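Local coordinates for double Glycine Motif Protease domain from AMS/PCAT Transporter (Lachnospiraceae bacterium C6A11, PDB 6MPZ), which probably cleaves leader peptides after a double-glycine motif, as the C39 cysteine peptidase domain of a transporter that matures and exports peptides such as lantibiotics, at residues Q5-V9 and I140-T144; P8-A14 and G89-C93; V35-K41 and N70-E74; F108-A113 and K124-F130. Numbering follows the deposited sequence.

Contact 1: residues Q5-V9 and I140-T144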
# COMPACT_ATOMS: atom_id res chain seq x y z
N GLN A 5 -2.81 19.77 1.88
CA GLN A 5 -1.72 20.08 2.86
C GLN A 5 -1.14 18.82 3.51
O GLN A 5 0.01 18.91 3.92
CB GLN A 5 -2.20 21.11 3.92
CG GLN A 5 -1.13 22.14 4.35
CD GLN A 5 -1.35 22.72 5.74
OE1 GLN A 5 -2.22 23.58 5.95
NE2 GLN A 5 -0.53 22.30 6.70
N ILE A 6 -1.86 17.69 3.60
CA ILE A 6 -1.32 16.48 4.23
C ILE A 6 -0.19 15.87 3.38
O ILE A 6 -0.35 15.65 2.19
CB ILE A 6 -2.42 15.43 4.52
CG1 ILE A 6 -3.33 15.93 5.65
CG2 ILE A 6 -1.83 14.07 4.92
CD1 ILE A 6 -4.78 15.54 5.54
N GLN A 7 0.96 15.67 4.01
CA GLN A 7 2.15 15.15 3.37
C GLN A 7 2.41 13.74 3.88
O GLN A 7 1.90 13.38 4.94
CB GLN A 7 3.39 16.04 3.68
CG GLN A 7 3.47 17.36 2.92
CD GLN A 7 3.39 17.17 1.41
OE1 GLN A 7 2.46 17.67 0.79
NE2 GLN A 7 4.34 16.44 0.82
N PRO A 8 3.20 12.95 3.12
CA PRO A 8 3.69 11.69 3.64
C PRO A 8 4.64 11.92 4.82
O PRO A 8 5.29 12.95 4.91
CB PRO A 8 4.43 11.05 2.46
CG PRO A 8 4.29 11.95 1.29
CD PRO A 8 3.78 13.26 1.78
N VAL A 9 4.69 10.94 5.70
CA VAL A 9 5.59 10.91 6.82
C VAL A 9 6.85 10.19 6.37
O VAL A 9 6.79 9.08 5.81
CB VAL A 9 4.92 10.14 7.99
CG1 VAL A 9 5.91 9.75 9.09
CG2 VAL A 9 3.79 11.01 8.54
N ILE A 140 4.46 3.80 -3.50
CA ILE A 140 4.85 4.99 -2.79
C ILE A 140 4.02 6.12 -3.39
O ILE A 140 3.88 6.21 -4.62
CB ILE A 140 6.38 5.21 -2.99
CG1 ILE A 140 7.18 4.15 -2.20
CG2 ILE A 140 6.81 6.64 -2.64
CD1 ILE A 140 7.32 4.48 -0.72
N PHE A 141 3.42 6.94 -2.52
CA PHE A 141 2.45 7.94 -2.95
C PHE A 141 2.83 9.30 -2.41
O PHE A 141 3.42 9.41 -1.34
CB PHE A 141 1.03 7.60 -2.48
CG PHE A 141 0.57 6.23 -2.92
CD1 PHE A 141 0.01 6.03 -4.17
CD2 PHE A 141 0.68 5.13 -2.07
CE1 PHE A 141 -0.39 4.78 -4.57
CE2 PHE A 141 0.27 3.90 -2.48
CZ PHE A 141 -0.27 3.72 -3.71
N LYS A 142 2.46 10.33 -3.16
CA LYS A 142 2.76 11.71 -2.83
C LYS A 142 1.58 12.52 -3.40
O LYS A 142 1.05 12.18 -4.47
CB LYS A 142 4.11 12.09 -3.49
CG LYS A 142 4.43 13.56 -3.74
CD LYS A 142 5.82 14.03 -3.28
CE LYS A 142 5.73 14.46 -1.81
NZ LYS A 142 6.97 15.04 -1.21
N PRO A 143 1.15 13.58 -2.68
CA PRO A 143 0.12 14.45 -3.23
C PRO A 143 0.55 15.28 -4.46
O PRO A 143 1.74 15.41 -4.74
CB PRO A 143 -0.25 15.38 -2.07
CG PRO A 143 0.76 15.18 -1.06
CD PRO A 143 1.40 13.87 -1.27
N THR A 144 -0.44 15.94 -5.06
CA THR A 144 -0.62 16.09 -6.52
C THR A 144 0.39 16.94 -7.29
O THR A 144 1.19 16.38 -8.03
CB THR A 144 -2.05 16.62 -6.88
OG1 THR A 144 -2.02 18.03 -7.12
CG2 THR A 144 -3.13 16.34 -5.78

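Contact 2: residues P8-A14 and G89-C93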
# COMPACT_ATOMS: atom_id res chain seq x y z
N PRO A 8 3.20 12.95 3.12
CA PRO A 8 3.69 11.69 3.64
C PRO A 8 4.64 11.92 4.82
O PRO A 8 5.29 12.95 4.91
CB PRO A 8 4.43 11.05 2.46
CG PRO A 8 4.29 11.95 1.29
CD PRO A 8 3.78 13.26 1.78
N VAL A 9 4.69 10.94 5.70
CA VAL A 9 5.59 10.91 6.82
C VAL A 9 6.85 10.19 6.37
O VAL A 9 6.79 9.08 5.81
CB VAL A 9 4.92 10.14 7.99
CG1 VAL A 9 5.91 9.75 9.09
CG2 VAL A 9 3.79 11.01 8.54
N THR A 10 7.99 10.78 6.65
CA THR A 10 9.29 10.15 6.41
C THR A 10 9.99 9.72 7.69
O THR A 10 11.02 9.06 7.58
CB THR A 10 10.23 11.11 5.70
OG1 THR A 10 10.78 12.00 6.66
CG2 THR A 10 9.50 11.93 4.65
N ARG A 11 9.48 10.09 8.87
CA ARG A 11 10.21 9.92 10.15
C ARG A 11 9.63 8.82 11.03
O ARG A 11 10.28 7.81 11.25
CB ARG A 11 10.28 11.23 10.92
CG ARG A 11 11.68 11.50 11.52
CD ARG A 11 12.45 12.71 11.02
NE ARG A 11 13.58 12.41 10.12
CZ ARG A 11 14.40 13.31 9.58
NH1 ARG A 11 14.28 14.61 9.86
NH2 ARG A 11 15.36 12.91 8.76
N GLY A 12 8.42 9.00 11.55
CA GLY A 12 7.86 8.03 12.49
C GLY A 12 6.82 7.21 11.79
O GLY A 12 7.10 6.63 10.78
N ARG A 13 5.60 7.21 12.30
CA ARG A 13 4.51 6.43 11.76
C ARG A 13 3.38 7.37 11.33
O ARG A 13 3.17 8.42 11.92
CB ARG A 13 4.02 5.42 12.79
CG ARG A 13 5.10 4.43 13.17
CD ARG A 13 4.70 3.56 14.36
NE ARG A 13 4.65 4.32 15.60
CZ ARG A 13 3.93 4.00 16.68
NH1 ARG A 13 3.18 2.88 16.73
NH2 ARG A 13 3.98 4.80 17.75
N ALA A 14 2.67 6.97 10.27
CA ALA A 14 1.49 7.69 9.77
C ALA A 14 0.26 7.17 10.53
O ALA A 14 0.14 5.96 10.80
CB ALA A 14 1.29 7.46 8.29
N GLY A 89 11.72 4.60 2.65
CA GLY A 89 10.27 4.59 2.49
C GLY A 89 9.59 5.85 2.98
O GLY A 89 10.15 6.54 3.80
N THR A 90 8.40 6.16 2.49
CA THR A 90 7.56 7.18 3.06
C THR A 90 6.21 6.55 3.32
O THR A 90 5.85 5.57 2.66
CB THR A 90 7.43 8.37 2.10
OG1 THR A 90 6.61 8.01 0.97
CG2 THR A 90 8.81 8.77 1.65
N PHE A 91 5.47 7.10 4.29
CA PHE A 91 4.29 6.46 4.87
C PHE A 91 3.07 7.37 4.84
O PHE A 91 3.20 8.58 5.00
CB PHE A 91 4.60 5.94 6.26
CG PHE A 91 5.91 5.23 6.33
CD1 PHE A 91 6.06 3.98 5.78
CD2 PHE A 91 7.04 5.84 6.91
CE1 PHE A 91 7.31 3.33 5.79
CE2 PHE A 91 8.29 5.20 6.92
CZ PHE A 91 8.42 3.93 6.37
N PRO A 92 1.88 6.82 4.57
CA PRO A 92 1.67 5.38 4.32
C PRO A 92 2.11 4.99 2.89
O PRO A 92 2.22 5.85 2.00
CB PRO A 92 0.15 5.24 4.46
CG PRO A 92 -0.34 6.53 3.89
CD PRO A 92 0.63 7.57 4.38
N CYS A 93 2.37 3.72 2.71
CA CYS A 93 2.69 3.13 1.40
C CYS A 93 2.02 1.76 1.38
O CYS A 93 1.66 1.21 2.46
CB CYS A 93 4.23 2.98 1.17
SG CYS A 93 5.11 1.95 2.40

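Contact 3: residues V35-K41 and N70-E74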
# COMPACT_ATOMS: atom_id res chain seq x y z
N VAL A 35 -5.12 4.58 2.08
CA VAL A 35 -4.21 5.65 1.61
C VAL A 35 -4.98 6.92 1.20
O VAL A 35 -4.60 8.03 1.57
CB VAL A 35 -3.22 5.23 0.47
CG1 VAL A 35 -2.39 6.41 -0.02
CG2 VAL A 35 -2.27 4.16 0.93
N LEU A 36 -6.05 6.75 0.44
CA LEU A 36 -6.96 7.84 0.09
C LEU A 36 -7.54 8.58 1.32
O LEU A 36 -7.57 9.81 1.35
CB LEU A 36 -8.09 7.31 -0.80
CG LEU A 36 -7.60 6.94 -2.23
CD1 LEU A 36 -8.64 6.07 -2.96
CD2 LEU A 36 -7.24 8.21 -3.04
N ALA A 37 -7.95 7.81 2.33
CA ALA A 37 -8.48 8.35 3.57
C ALA A 37 -7.43 9.15 4.36
O ALA A 37 -7.78 10.15 4.95
CB ALA A 37 -9.07 7.22 4.42
N TYR A 38 -6.15 8.73 4.33
CA TYR A 38 -5.05 9.49 4.95
C TYR A 38 -4.95 10.89 4.34
O TYR A 38 -4.72 11.87 5.07
CB TYR A 38 -3.71 8.74 4.81
CG TYR A 38 -2.49 9.50 5.30
CD1 TYR A 38 -2.11 9.48 6.66
CD2 TYR A 38 -1.72 10.27 4.43
CE1 TYR A 38 -0.97 10.18 7.10
CE2 TYR A 38 -0.59 10.99 4.86
CZ TYR A 38 -0.23 10.97 6.18
OH TYR A 38 0.91 11.66 6.55
N TYR A 39 -5.12 10.99 3.02
CA TYR A 39 -5.06 12.30 2.31
C TYR A 39 -6.43 12.98 2.23
O TYR A 39 -6.55 14.04 1.61
CB TYR A 39 -4.47 12.12 0.90
CG TYR A 39 -3.01 11.74 0.92
CD1 TYR A 39 -2.04 12.70 1.17
CD2 TYR A 39 -2.60 10.41 0.70
CE1 TYR A 39 -0.68 12.36 1.19
CE2 TYR A 39 -1.26 10.06 0.73
CZ TYR A 39 -0.29 11.04 0.97
OH TYR A 39 1.05 10.73 1.02
N LYS A 40 -7.43 12.39 2.90
CA LYS A 40 -8.81 12.88 2.90
C LYS A 40 -9.41 12.99 1.49
O LYS A 40 -10.16 13.91 1.21
CB LYS A 40 -8.93 14.20 3.70
CG LYS A 40 -8.74 13.99 5.21
CD LYS A 40 -8.12 15.12 5.99
CE LYS A 40 -9.04 16.29 6.22
NZ LYS A 40 -8.61 16.97 7.47
N LYS A 41 -9.06 12.04 0.62
CA LYS A 41 -9.70 11.91 -0.71
C LYS A 41 -10.80 10.91 -0.57
O LYS A 41 -10.57 9.72 -0.43
CB LYS A 41 -8.71 11.52 -1.80
CG LYS A 41 -7.79 12.69 -2.14
CD LYS A 41 -6.56 12.21 -2.89
CE LYS A 41 -5.57 13.33 -3.14
NZ LYS A 41 -6.18 14.34 -4.07
N ASN A 70 -5.44 8.67 -11.04
CA ASN A 70 -6.70 9.31 -11.42
C ASN A 70 -7.36 10.04 -10.25
O ASN A 70 -8.06 11.02 -10.46
CB ASN A 70 -7.68 8.32 -12.05
CG ASN A 70 -7.31 7.96 -13.49
OD1 ASN A 70 -7.48 6.82 -13.91
ND2 ASN A 70 -6.81 8.93 -14.27
N TYR A 71 -7.12 9.59 -9.02
CA TYR A 71 -7.60 10.31 -7.82
C TYR A 71 -6.68 11.45 -7.36
O TYR A 71 -6.87 11.97 -6.26
CB TYR A 71 -7.80 9.35 -6.65
CG TYR A 71 -8.74 8.19 -6.90
CD1 TYR A 71 -9.97 8.36 -7.54
CD2 TYR A 71 -8.41 6.91 -6.42
CE1 TYR A 71 -10.83 7.30 -7.73
CE2 TYR A 71 -9.26 5.83 -6.60
CZ TYR A 71 -10.47 6.02 -7.25
OH TYR A 71 -11.29 4.92 -7.40
N GLY A 72 -5.68 11.83 -8.16
CA GLY A 72 -4.87 13.02 -7.87
C GLY A 72 -3.57 12.80 -7.10
O GLY A 72 -2.85 13.75 -6.82
N LEU A 73 -3.24 11.55 -6.78
CA LEU A 73 -1.98 11.23 -6.14
C LEU A 73 -0.92 10.90 -7.17
O LEU A 73 -1.18 10.21 -8.16
CB LEU A 73 -2.16 10.03 -5.19
CG LEU A 73 -3.09 10.21 -4.00
CD1 LEU A 73 -3.23 8.89 -3.27
CD2 LEU A 73 -2.55 11.27 -3.07
N GLU A 74 0.30 11.37 -6.94
CA GLU A 74 1.43 10.87 -7.68
C GLU A 74 1.75 9.50 -7.06
O GLU A 74 1.72 9.33 -5.84
CB GLU A 74 2.62 11.81 -7.55
CG GLU A 74 3.68 11.53 -8.57
CD GLU A 74 5.08 11.78 -8.06
OE1 GLU A 74 5.35 12.88 -7.54
OE2 GLU A 74 5.89 10.84 -8.17

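Contact 4: residues F108-A113 and K124-F130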
# COMPACT_ATOMS: atom_id res chain seq x y z
N PHE A 108 7.70 2.16 11.05
CA PHE A 108 8.48 1.28 11.94
C PHE A 108 8.74 1.99 13.27
O PHE A 108 8.84 3.23 13.32
CB PHE A 108 9.82 0.97 11.29
CG PHE A 108 9.70 0.25 9.96
CD1 PHE A 108 9.53 -1.14 9.90
CD2 PHE A 108 9.78 0.96 8.76
CE1 PHE A 108 9.41 -1.80 8.70
CE2 PHE A 108 9.65 0.30 7.53
CZ PHE A 108 9.48 -1.07 7.50
N LYS A 109 8.76 1.22 14.36
CA LYS A 109 9.28 1.70 15.63
C LYS A 109 9.84 0.51 16.40
O LYS A 109 9.20 -0.53 16.51
CB LYS A 109 8.21 2.40 16.45
CG LYS A 109 8.68 3.07 17.74
CD LYS A 109 7.50 3.29 18.71
CE LYS A 109 7.54 4.68 19.30
NZ LYS A 109 7.69 5.81 18.32
N GLY A 110 11.05 0.68 16.93
CA GLY A 110 11.74 -0.41 17.63
C GLY A 110 11.91 -1.64 16.76
O GLY A 110 12.31 -1.52 15.61
N LYS A 111 11.58 -2.81 17.32
CA LYS A 111 11.67 -4.08 16.65
C LYS A 111 10.38 -4.45 15.90
O LYS A 111 10.09 -5.63 15.74
CB LYS A 111 12.04 -5.16 17.68
CG LYS A 111 13.50 -5.01 18.12
CD LYS A 111 13.73 -4.19 19.38
CE LYS A 111 13.80 -5.10 20.59
NZ LYS A 111 15.00 -6.01 20.59
N TYR A 112 9.62 -3.44 15.49
CA TYR A 112 8.22 -3.63 15.02
C TYR A 112 7.89 -2.77 13.79
O TYR A 112 8.27 -1.58 13.71
CB TYR A 112 7.19 -3.39 16.15
CG TYR A 112 7.28 -4.44 17.22
CD1 TYR A 112 6.75 -5.68 17.01
CD2 TYR A 112 7.94 -4.20 18.44
CE1 TYR A 112 6.84 -6.68 17.97
CE2 TYR A 112 8.10 -5.21 19.37
CZ TYR A 112 7.53 -6.44 19.14
OH TYR A 112 7.62 -7.47 20.04
N ALA A 113 7.17 -3.39 12.85
CA ALA A 113 6.54 -2.71 11.72
C ALA A 113 5.05 -2.55 12.03
O ALA A 113 4.41 -3.47 12.58
CB ALA A 113 6.70 -3.54 10.45
N LYS A 124 0.99 -5.20 14.70
CA LYS A 124 2.40 -4.90 14.93
C LYS A 124 3.14 -6.15 14.56
O LYS A 124 2.94 -7.18 15.18
CB LYS A 124 2.75 -4.44 16.34
CG LYS A 124 1.76 -4.71 17.44
CD LYS A 124 2.15 -3.96 18.72
CE LYS A 124 3.65 -3.73 18.98
NZ LYS A 124 4.50 -4.93 19.23
N ILE A 125 3.97 -6.08 13.54
CA ILE A 125 4.71 -7.25 13.06
C ILE A 125 6.18 -7.14 13.58
O ILE A 125 6.84 -6.11 13.38
CB ILE A 125 4.64 -7.36 11.51
CG1 ILE A 125 3.18 -7.26 11.00
CG2 ILE A 125 5.27 -8.63 11.00
CD1 ILE A 125 2.23 -8.38 11.38
N PRO A 126 6.67 -8.18 14.28
CA PRO A 126 8.12 -8.24 14.59
C PRO A 126 8.98 -8.15 13.34
O PRO A 126 8.63 -8.77 12.32
CB PRO A 126 8.30 -9.62 15.26
CG PRO A 126 6.93 -10.09 15.59
CD PRO A 126 5.94 -9.38 14.72
N MET A 127 10.09 -7.42 13.41
CA MET A 127 10.98 -7.21 12.26
C MET A 127 11.37 -8.42 11.50
O MET A 127 11.47 -8.38 10.29
CB MET A 127 12.29 -6.56 12.67
CG MET A 127 12.23 -5.09 12.78
SD MET A 127 11.49 -4.25 11.37
CE MET A 127 11.93 -2.62 11.98
N GLU A 128 11.65 -9.51 12.21
CA GLU A 128 12.11 -10.74 11.56
C GLU A 128 11.01 -11.27 10.67
O GLU A 128 11.29 -11.59 9.49
CB GLU A 128 12.62 -11.79 12.56
CG GLU A 128 11.60 -12.16 13.66
CD GLU A 128 10.59 -13.24 13.31
OE1 GLU A 128 10.76 -13.96 12.31
OE2 GLU A 128 9.60 -13.34 14.07
N GLU A 129 9.77 -11.30 11.18
CA GLU A 129 8.62 -11.72 10.40
C GLU A 129 8.34 -10.70 9.26
O GLU A 129 8.16 -11.09 8.12
CB GLU A 129 7.40 -11.89 11.28
CG GLU A 129 6.12 -12.28 10.55
CD GLU A 129 4.93 -12.45 11.45
OE1 GLU A 129 5.13 -12.98 12.55
OE2 GLU A 129 3.78 -12.17 11.04
N PHE A 130 8.37 -9.41 9.56
CA PHE A 130 8.26 -8.40 8.50
C PHE A 130 9.20 -8.69 7.36
O PHE A 130 8.75 -8.80 6.22
CB PHE A 130 8.56 -6.99 9.00
CG PHE A 130 8.44 -5.94 7.92
CD1 PHE A 130 7.18 -5.39 7.60
CD2 PHE A 130 9.54 -5.55 7.19
CE1 PHE A 130 7.06 -4.42 6.61
CE2 PHE A 130 9.41 -4.60 6.19
CZ PHE A 130 8.16 -4.03 5.91

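Contact 1: residues Q5-V9 and I140-T144
This is a small surface contact of van der Waals character, in which the extended N-terminal arm of the domain lies against the last strand in the chain, 137-142, close to where the modelled chain ends. Two prolines make its centre. P8 points toward the strand end and P143 points back, with P8 CD 3.9 Å from P143 CD. The P8 ring also reaches the backbone: P8 CG sits 3.8 Å from F141 O. P143 CG in turn lies 3.5 Å from I6 O and 3.5 Å from Q7 OE1, so the edge of this ring meets both a main-chain carbonyl and a side-chain amide oxygen of the arm. Beside the P8 ring, the long side chain of K142 reaches across to the arm, bringing K142 CE to 3.6 Å from Q7 NE2 and 4.2 Å from P8 CG. F141 turns its ring away, into the core against V35 of helix 27-38. The arm has its polar ties elsewhere: Q7 O bonds to the hydroxyl of Y38, and V9 pairs with F91. P8 and P143 have no amide hydrogen to donate, which fits the absence of backbone pairing here; the arm rests on the strand end by ring and side-chain packing.

Contact 2: residues P8-A14 and G89-C93
Two backbone hydrogen bonds tie V9 to F91: V9 N donates to F91 O at 2.9 Å, and F91 N donates to V9 O at 2.8 Å. Together they make a single antiparallel bridge of the hydrogen-bonded type, with the CA atoms 5.0 Å apart. Close CA-H...O contacts flank it, P8 CA to F91 O and T90 CA to V9 O, each 3.4 Å. The bridge joins the N-terminal arm of this C39 peptidase domain to the connection between helix 82-88 and strand 93-97, so the arm is fastened just ahead of a central strand of the sheet. Beyond V9 the arm loops around the F91 ring, and G12 O comes within 4.0 Å of F91 CD2 without finding a polar partner in the model. It returns at A14, whose CB packs 4.2 Å from F91 CB and 4.0 Å from P92 CD, beside the cis peptide bond that precedes P92. The A14 backbone also pairs with K106 of strand 101-109. At the exposed end, T10 CG2 and T90 CG2 meet loosely at 4.4 Å.

Contact 3: residues V35-K41 and N70-E74
Two helix ends meet here, and both finish in a Schellman motif: K40 is the C' residue closing helix 27-38, G72 the one closing helix 61-70, each with positive phi. In this papain-like (clan CA) fold, helix 27-38 is the one that begins at C27, the probable nucleophile, and the contact joins its far end to the turn leading into edge strand 74-79. G72 suits its place, as a CB at these backbone angles would jam against the preceding carbonyl oxygen. L73 fills the gap between the helix ends. Its CD1 lies 4.2 Å from V35 CG1 and 4.1 Å from L36 CD2, while its CD2 makes a CH-pi contact over the face of Y39, 4.1 Å from the ring centroid. L36 CD1 also packs 3.6 Å from Y71 CD2, and the Y71 hydroxyl is hydrogen-bonded to D51. K41 follows the Schellman turn and stretches past L73 toward the end of helix 61-70, K41 CE lying 3.7 Å from L73 CD2, and its ammonium makes a weak hydrogen bond from K41 NZ to Y71 O at 3.3 Å.

Contact 4: residues F108-A113 and K124-F130
The apolar centre is a T-shaped aromatic pair: the edge of F108 meets the face of F130, with ring centroids 5.1 Å apart and planes at 87°. A113 CB packs 3.4 Å from F130 CD1. M127 packs against F108 as well, its CE 3.5 Å from F108 CD1 and its SD 5.0 Å from the F108 ring centroid, an oblique Met-aromatic contact. L85 and K86 of helix 82-88 border this cluster as well. Next comes the backbone layer, where strands 112-117 and 123-126 form the antiparallel hairpin at the edge of the sheet. A113 and I125 are a hydrogen-bonded pair, A113 N to I125 O and I125 N to A113 O both 2.8 Å, and Y112 with P126 is the neighbouring non-hydrogen-bonded pair. P126, which has no amide hydrogen, takes the N-cap position of helix 127-133, and M127 N continues the pairing to K111 O at 2.9 Å. A type II' turn, K109 to Y112, with G110 at positive phi, connects strand 101-109 to this hairpin. Outermost, K124 lays its ammonium over the Y112 ring, NZ 3.1 Å from the centroid and 11° off the normal, a cation-pi contact. Strand pairing therefore runs straight into the helix start, with aromatic packing on the F130 side and a charge resting on a ring on the more exposed face of Y112 and P126.

How the contacts relate
Contact 1 lies at the surface; contacts 2, 3 and 4 are partly buried. Contacts 1 and 2 share P8 and V9 and fix successive parts of the N-terminal arm, contact 1 by packing, contact 2 by a backbone bridge. Contact 3 lies beside contact 1: the Y38 hydroxyl meets Q7 O, and E74 N reaches K142 O, while P8 and P92 of contact 2 pack on its tyrosines Y39 and Y38. Contact 3 joins helix ends through a leucine-centred apolar cluster with one weak polar link. Contact 4, the largest, sits at the other end of the domain, about 26 Å from contact 3 between centres, and combines regular strand pairing with aromatic packing. F91 touching F108 connects it to contact 2.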